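Local coordinates for glycosyl hydrolase family 2, TIM barrel domain protein (Faecalibacterium prausnitzii A2-165, PDB 6ED2) that probably hydrolyses beta-D-glucuronides as a gut bacterial beta-glucuronidase of glycosyl hydrolase family 2, at residues 89-103 and 148-162. Residues are numbered along the deposited sequence; the frame is centred on the assembly and turned at random.
Sequences YCGDFWYETSFFVPA and VRYNQFNKLSVLANN
Phe93 to Phe100 pair in antiparallel register with Ala160 to Phe153, in the beta-sandwich sugar binding domain of this family 2 glycosidase. Strands 92-101 and 152-161 are neighbours in one sheet, with strand 38-51 beyond the first and strand 120-125 beyond the second. Backbone bonds run both ways in the pairs Phe93-Ala160, Tyr95-Val158, Thr97-Leu156 and Phe99-Asn154.

On the face carrying Trp94, Leu159 lies over the indole. Its CB sits 3.9 Å from the centroid of the Trp94 six-membered ring, only 4° off the normal. Leu159 CD1 reaches the same face nearer Trp94 NE1, which bonds to Asp51. Further along, the Lys155 chain bends at chi2 and chi3 and brings NZ 3.4 Å from Glu96 OE2 in a salt bridge. Lys155 NZ also forms a salt bridge with Asp64, its stronger partner, and bonds to Leu63 O. Glu96 OE1 is bonded to Leu65 N, and one water donates to both Glu96 OE1 and Ser157 OG. Ser157 OG is also hydrogen-bonded to Ala62 O. Next comes an edge-to-face pair: the edge of Phe100 points at the face of Phe153, with centroids 5.1 Å apart. Both rings pack against a second subunit, on its Arg38 and Ala33 respectively.

On the face carrying Phe99, the ring packs on carbon atoms. It is turned back over the neighbouring strand by a chi1 of 61°, between backbone N and carbonyl carbon. Asn154 CB lies over one ring face, while Val148 CG1 and Leu156 CB meet the edge. Asn154 OD1 accepts from Arg149 N and from Asn126 ND2, and Asn154 ND2 donates to Arg149 O, which ties this side chain to the first residue of the type II turn 149-152.

At the far end the Asn162 amide clasps the backbone: OD1 accepts from Gly91 N at 2.8 Å, and ND2 gives a nearly straight bond to Tyr89 O at 2.9 Å.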
loop_
_atom_site.group_PDB
_atom_site.type_symbol
_atom_site.label_atom_id
_atom_site.label_comp_id
_atom_site.label_asym_id
_atom_site.label_seq_id
_atom_site.Cartn_x
_atom_site.Cartn_y
_atom_site.Cartn_z
ATOM N N TYR A 89 -15.317 -22.408 10.547
ATOM C CA TYR A 89 -15.957 -23.620 11.048
ATOM C C TYR A 89 -15.603 -23.876 12.508
ATOM O O TYR A 89 -14.424 -23.864 12.898
ATOM C CB TYR A 89 -15.553 -24.839 10.221
ATOM C CG TYR A 89 -16.211 -26.087 10.751
ATOM C CD1 TYR A 89 -17.506 -26.427 10.354
ATOM C CD2 TYR A 89 -15.571 -26.904 11.680
ATOM C CE1 TYR A 89 -18.131 -27.565 10.839
ATOM C CE2 TYR A 89 -16.197 -28.047 12.188
ATOM C CZ TYR A 89 -17.475 -28.367 11.760
ATOM O OH TYR A 89 -18.103 -29.496 12.239
ATOM N N CYS A 90 -16.628 -24.142 13.311
ATOM C CA CYS A 90 -16.452 -24.371 14.742
ATOM C C CYS A 90 -17.222 -25.624 15.132
ATOM O O CYS A 90 -18.448 -25.671 14.983
ATOM C CB CYS A 90 -16.923 -23.160 15.554
ATOM S SG CYS A 90 -16.544 -23.286 17.341
ATOM N N GLY A 91 -16.512 -26.637 15.595
ATOM C CA GLY A 91 -17.166 -27.881 15.951
ATOM C C GLY A 91 -16.218 -29.052 15.769
ATOM O O GLY A 91 -15.010 -28.913 15.944
ATOM N N ASP A 92 -16.811 -30.202 15.437
ATOM C CA ASP A 92 -16.070 -31.440 15.191
ATOM C C ASP A 92 -15.558 -31.490 13.751
ATOM O O ASP A 92 -16.282 -31.140 12.811
ATOM C CB ASP A 92 -16.980 -32.655 15.408
ATOM C CG ASP A 92 -17.249 -32.967 16.870
ATOM O OD1 ASP A 92 -16.544 -32.457 17.773
ATOM O OD2 ASP A 92 -18.192 -33.747 17.106
ATOM N N PHE A 93 -14.321 -31.959 13.578
ATOM C CA PHE A 93 -13.749 -32.185 12.256
ATOM C C PHE A 93 -12.771 -33.355 12.337
ATOM O O PHE A 93 -12.199 -33.639 13.395
ATOM C CB PHE A 93 -13.047 -30.922 11.699
ATOM C CG PHE A 93 -12.078 -30.271 12.667
ATOM C CD1 PHE A 93 -10.717 -30.557 12.604
ATOM C CD2 PHE A 93 -12.535 -29.371 13.639
ATOM C CE1 PHE A 93 -9.809 -29.972 13.477
ATOM C CE2 PHE A 93 -11.642 -28.771 14.527
ATOM C CZ PHE A 93 -10.269 -29.074 14.447
ATOM N N TRP A 94 -12.564 -34.022 11.196
ATOM C CA TRP A 94 -11.828 -35.281 11.147
ATOM C C TRP A 94 -10.612 -35.188 10.235
ATOM O O TRP A 94 -10.683 -34.639 9.126
ATOM C CB TRP A 94 -12.719 -36.425 10.650
ATOM C CG TRP A 94 -13.878 -36.797 11.537
ATOM C CD1 TRP A 94 -15.034 -36.107 11.701
ATOM C CD2 TRP A 94 -13.997 -37.982 12.331
ATOM N NE1 TRP A 94 -15.874 -36.783 12.559
ATOM C CE2 TRP A 94 -15.255 -37.937 12.963
ATOM C CE3 TRP A 94 -13.157 -39.076 12.575
ATOM C CZ2 TRP A 94 -15.695 -38.942 13.834
ATOM C CZ3 TRP A 94 -13.592 -40.072 13.425
ATOM C CH2 TRP A 94 -14.849 -39.999 14.046
ATOM N N TYR A 95 -9.507 -35.749 10.709
ATOM C CA TYR A 95 -8.314 -36.003 9.922
ATOM C C TYR A 95 -8.137 -37.511 9.780
ATOM O O TYR A 95 -8.473 -38.277 10.689
ATOM C CB TYR A 95 -7.072 -35.411 10.584
ATOM C CG TYR A 95 -6.895 -33.922 10.431
ATOM C CD1 TYR A 95 -5.961 -33.412 9.539
ATOM C CD2 TYR A 95 -7.628 -33.022 11.206
ATOM C CE1 TYR A 95 -5.771 -32.054 9.400
ATOM C CE2 TYR A 95 -7.446 -31.640 11.068
ATOM C CZ TYR A 95 -6.519 -31.168 10.160
ATOM O OH TYR A 95 -6.319 -29.809 10.002
ATOM N N GLU A 96 -7.611 -37.938 8.636
ATOM C CA GLU A 96 -7.452 -39.363 8.380
ATOM C C GLU A 96 -6.220 -39.579 7.516
ATOM O O GLU A 96 -5.994 -38.840 6.555
ATOM C CB GLU A 96 -8.687 -39.952 7.694
ATOM C CG GLU A 96 -8.638 -41.468 7.496
ATOM C CD GLU A 96 -9.617 -41.968 6.432
ATOM O OE1 GLU A 96 -10.842 -41.951 6.669
ATOM O OE2 GLU A 96 -9.156 -42.379 5.347
ATOM N N THR A 97 -5.416 -40.572 7.875
ATOM C CA THR A 97 -4.331 -40.999 7.010
ATOM C C THR A 97 -4.095 -42.484 7.244
ATOM O O THR A 97 -4.854 -43.148 7.950
ATOM C CB THR A 97 -3.075 -40.147 7.229
ATOM O OG1 THR A 97 -2.094 -40.512 6.258
ATOM C CG2 THR A 97 -2.495 -40.325 8.639
ATOM N N SER A 98 -3.059 -43.012 6.606
ATOM C CA SER A 98 -2.696 -44.415 6.706
ATOM C C SER A 98 -1.223 -44.485 7.020
ATOM O O SER A 98 -0.445 -43.638 6.579
ATOM C CB SER A 98 -2.959 -45.201 5.404
ATOM O OG SER A 98 -4.338 -45.203 5.103
ATOM N N PHE A 99 -0.837 -45.493 7.785
ATOM C CA PHE A 99 0.573 -45.665 8.072
ATOM C C PHE A 99 0.886 -47.144 8.044
ATOM O O PHE A 99 0.038 -47.993 8.345
ATOM C CB PHE A 99 0.990 -45.044 9.418
ATOM C CG PHE A 99 0.298 -45.634 10.623
ATOM C CD1 PHE A 99 0.898 -46.646 11.364
ATOM C CD2 PHE A 99 -0.936 -45.156 11.038
ATOM C CE1 PHE A 99 0.264 -47.181 12.495
ATOM C CE2 PHE A 99 -1.573 -45.687 12.171
ATOM C CZ PHE A 99 -0.975 -46.701 12.888
ATOM N N PHE A 100 2.107 -47.439 7.651
ATOM C CA PHE A 100 2.552 -48.804 7.502
ATOM C C PHE A 100 3.368 -49.169 8.720
ATOM O O PHE A 100 4.244 -48.404 9.133
ATOM C CB PHE A 100 3.397 -48.982 6.240
ATOM C CG PHE A 100 3.690 -50.421 5.925
ATOM C CD1 PHE A 100 2.753 -51.201 5.266
ATOM C CD2 PHE A 100 4.886 -51.004 6.327
ATOM C CE1 PHE A 100 3.018 -52.532 4.979
ATOM C CE2 PHE A 100 5.158 -52.332 6.046
ATOM C CZ PHE A 100 4.228 -53.097 5.367
ATOM N N VAL A 101 3.098 -50.337 9.276
ATOM C CA VAL A 101 3.893 -50.860 10.380
ATOM C C VAL A 101 4.717 -52.022 9.840
ATOM O O VAL A 101 4.146 -53.047 9.451
ATOM C CB VAL A 101 3.013 -51.306 11.557
ATOM C CG1 VAL A 101 3.881 -51.931 12.639
ATOM C CG2 VAL A 101 2.215 -50.126 12.099
ATOM N N PRO A 102 6.038 -51.915 9.804
ATOM C CA PRO A 102 6.854 -53.009 9.269
ATOM C C PRO A 102 6.705 -54.274 10.099
ATOM O O PRO A 102 6.466 -54.231 11.309
ATOM C CB PRO A 102 8.283 -52.461 9.348
ATOM C CG PRO A 102 8.132 -50.971 9.470
ATOM C CD PRO A 102 6.836 -50.737 10.180
ATOM N N ALA A 103 6.855 -55.415 9.426
ATOM C CA ALA A 103 6.877 -56.691 10.131
ATOM C C ALA A 103 7.947 -56.705 11.215
ATOM O O ALA A 103 7.715 -57.205 12.319
ATOM C CB ALA A 103 7.118 -57.829 9.141
ATOM N N VAL A 148 -2.422 -52.420 15.942
ATOM C CA VAL A 148 -1.984 -52.349 14.552
ATOM C C VAL A 148 -1.871 -53.749 13.964
ATOM O O VAL A 148 -1.645 -54.737 14.674
ATOM C CB VAL A 148 -0.642 -51.600 14.442
ATOM C CG1 VAL A 148 -0.836 -50.118 14.738
ATOM C CG2 VAL A 148 0.386 -52.226 15.377
ATOM N N ARG A 149 -2.030 -53.832 12.646
ATOM C CA ARG A 149 -1.662 -55.026 11.897
ATOM C C ARG A 149 -0.238 -54.847 11.389
ATOM O O ARG A 149 0.092 -53.803 10.813
ATOM C CB ARG A 149 -2.620 -55.268 10.730
ATOM C CG ARG A 149 -4.094 -55.139 11.061
ATOM C CD ARG A 149 -4.811 -54.401 9.935
ATOM N NE ARG A 149 -6.227 -54.157 10.217
ATOM C CZ ARG A 149 -6.946 -53.198 9.632
ATOM N NH1 ARG A 149 -8.237 -53.043 9.942
ATOM N NH2 ARG A 149 -6.370 -52.384 8.740
ATOM N N TYR A 150 0.596 -55.861 11.603
ATOM C CA TYR A 150 2.017 -55.789 11.287
ATOM C C TYR A 150 2.287 -56.152 9.823
ATOM O O TYR A 150 1.628 -57.022 9.251
ATOM C CB TYR A 150 2.806 -56.694 12.239
ATOM C CG TYR A 150 2.839 -56.112 13.640
ATOM C CD1 TYR A 150 3.932 -55.358 14.086
ATOM C CD2 TYR A 150 1.759 -56.270 14.503
ATOM C CE1 TYR A 150 3.949 -54.800 15.357
ATOM C CE2 TYR A 150 1.770 -55.718 15.776
ATOM C CZ TYR A 150 2.865 -54.991 16.195
ATOM O OH TYR A 150 2.856 -54.449 17.451
ATOM N N ASN A 151 3.252 -55.453 9.223
ATOM C CA ASN A 151 3.526 -55.497 7.783
ATOM C C ASN A 151 2.273 -55.212 6.955
ATOM O O ASN A 151 2.075 -55.768 5.873
ATOM C CB ASN A 151 4.171 -56.819 7.357
ATOM C CG ASN A 151 5.251 -56.611 6.297
ATOM O OD1 ASN A 151 6.241 -55.889 6.524
ATOM N ND2 ASN A 151 5.060 -57.224 5.121
ATOM N N GLN A 152 1.428 -54.315 7.455
ATOM C CA GLN A 152 0.256 -53.870 6.718
ATOM C C GLN A 152 0.068 -52.383 6.940
ATOM O O GLN A 152 0.734 -51.762 7.779
ATOM C CB GLN A 152 -1.008 -54.630 7.135
ATOM C CG GLN A 152 -0.864 -56.122 7.009
ATOM C CD GLN A 152 -2.056 -56.858 7.534
ATOM O OE1 GLN A 152 -3.194 -56.556 7.172
ATOM N NE2 GLN A 152 -1.810 -57.833 8.405
ATOM N N PHE A 153 -0.858 -51.817 6.170
ATOM C CA PHE A 153 -1.278 -50.447 6.390
ATOM C C PHE A 153 -2.332 -50.389 7.496
ATOM O O PHE A 153 -3.089 -51.339 7.718
ATOM C CB PHE A 153 -1.805 -49.831 5.095
ATOM C CG PHE A 153 -0.713 -49.422 4.154
ATOM C CD1 PHE A 153 -0.001 -48.241 4.366
ATOM C CD2 PHE A 153 -0.364 -50.234 3.080
ATOM C CE1 PHE A 153 1.030 -47.860 3.521
ATOM C CE2 PHE A 153 0.675 -49.868 2.217
ATOM C CZ PHE A 153 1.368 -48.674 2.431
ATOM N N ASN A 154 -2.348 -49.262 8.205
ATOM C CA ASN A 154 -3.248 -49.032 9.323
ATOM C C ASN A 154 -3.912 -47.677 9.165
ATOM O O ASN A 154 -3.277 -46.719 8.711
ATOM C CB ASN A 154 -2.474 -49.112 10.641
ATOM C CG ASN A 154 -1.933 -50.506 10.900
ATOM O OD1 ASN A 154 -2.585 -51.310 11.560
ATOM N ND2 ASN A 154 -0.754 -50.806 10.364
ATOM N N LYS A 155 -5.188 -47.597 9.535
ATOM C CA LYS A 155 -5.941 -46.358 9.411
ATOM C C LYS A 155 -5.812 -45.527 10.686
ATOM O O LYS A 155 -6.060 -46.019 11.791
ATOM C CB LYS A 155 -7.411 -46.633 9.116
ATOM C CG LYS A 155 -8.215 -45.349 9.030
ATOM C CD LYS A 155 -9.365 -45.473 8.063
ATOM C CE LYS A 155 -8.874 -45.451 6.635
ATOM N NZ LYS A 155 -10.016 -45.673 5.707
ATOM N N LEU A 156 -5.410 -44.270 10.526
ATOM C CA LEU A 156 -5.328 -43.310 11.616
ATOM C C LEU A 156 -6.409 -42.270 11.397
ATOM O O LEU A 156 -6.375 -41.544 10.397
ATOM C CB LEU A 156 -3.953 -42.653 11.661
ATOM C CG LEU A 156 -3.760 -41.474 12.603
ATOM C CD1 LEU A 156 -4.210 -41.841 14.031
ATOM C CD2 LEU A 156 -2.292 -41.079 12.559
ATOM N N SER A 157 -7.369 -42.207 12.317
ATOM C CA SER A 157 -8.434 -41.212 12.271
ATOM C C SER A 157 -8.377 -40.355 13.524
ATOM O O SER A 157 -8.273 -40.880 14.636
ATOM C CB SER A 157 -9.812 -41.865 12.159
ATOM O OG SER A 157 -9.784 -42.884 11.182
ATOM N N VAL A 158 -8.464 -39.042 13.348
ATOM C CA VAL A 158 -8.452 -38.108 14.463
ATOM C C VAL A 158 -9.747 -37.315 14.423
ATOM O O VAL A 158 -10.028 -36.614 13.443
ATOM C CB VAL A 158 -7.226 -37.182 14.434
ATOM C CG1 VAL A 158 -7.260 -36.211 15.619
ATOM C CG2 VAL A 158 -5.945 -37.999 14.462
ATOM N N LEU A 159 -10.541 -37.441 15.482
ATOM C CA LEU A 159 -11.713 -36.601 15.687
ATOM C C LEU A 159 -11.271 -35.434 16.561
ATOM O O LEU A 159 -10.943 -35.618 17.740
ATOM C CB LEU A 159 -12.848 -37.390 16.328
ATOM C CG LEU A 159 -13.997 -36.557 16.890
ATOM C CD1 LEU A 159 -14.562 -35.616 15.832
ATOM C CD2 LEU A 159 -15.091 -37.473 17.453
ATOM N N ALA A 160 -11.224 -34.244 15.974
ATOM C CA ALA A 160 -10.802 -33.051 16.682
ATOM C C ALA A 160 -11.980 -32.095 16.820
ATOM O O ALA A 160 -13.011 -32.234 16.155
ATOM C CB ALA A 160 -9.619 -32.383 15.962
ATOM N N ASN A 161 -11.820 -31.121 17.715
ATOM C CA ASN A 161 -12.872 -30.159 18.013
ATOM C C ASN A 161 -12.206 -28.842 18.392
ATOM O O ASN A 161 -11.163 -28.841 19.052
ATOM C CB ASN A 161 -13.777 -30.677 19.149
ATOM C CG ASN A 161 -14.936 -29.741 19.456
ATOM O OD1 ASN A 161 -14.772 -28.764 20.168
ATOM N ND2 ASN A 161 -16.102 -30.026 18.894
ATOM N N ASN A 162 -12.787 -27.720 17.956
ATOM C CA ASN A 162 -12.186 -26.419 18.242
ATOM C C ASN A 162 -13.145 -25.478 18.963
ATOM O O ASN A 162 -12.942 -24.255 18.946
ATOM C CB ASN A 162 -11.673 -25.772 16.956
ATOM C CG ASN A 162 -12.788 -25.437 15.989
ATOM O OD1 ASN A 162 -13.930 -25.862 16.170
ATOM N ND2 ASN A 162 -12.461 -24.675 14.942
HETATM O O HOH W 1 -11.362 -41.975 9.188
#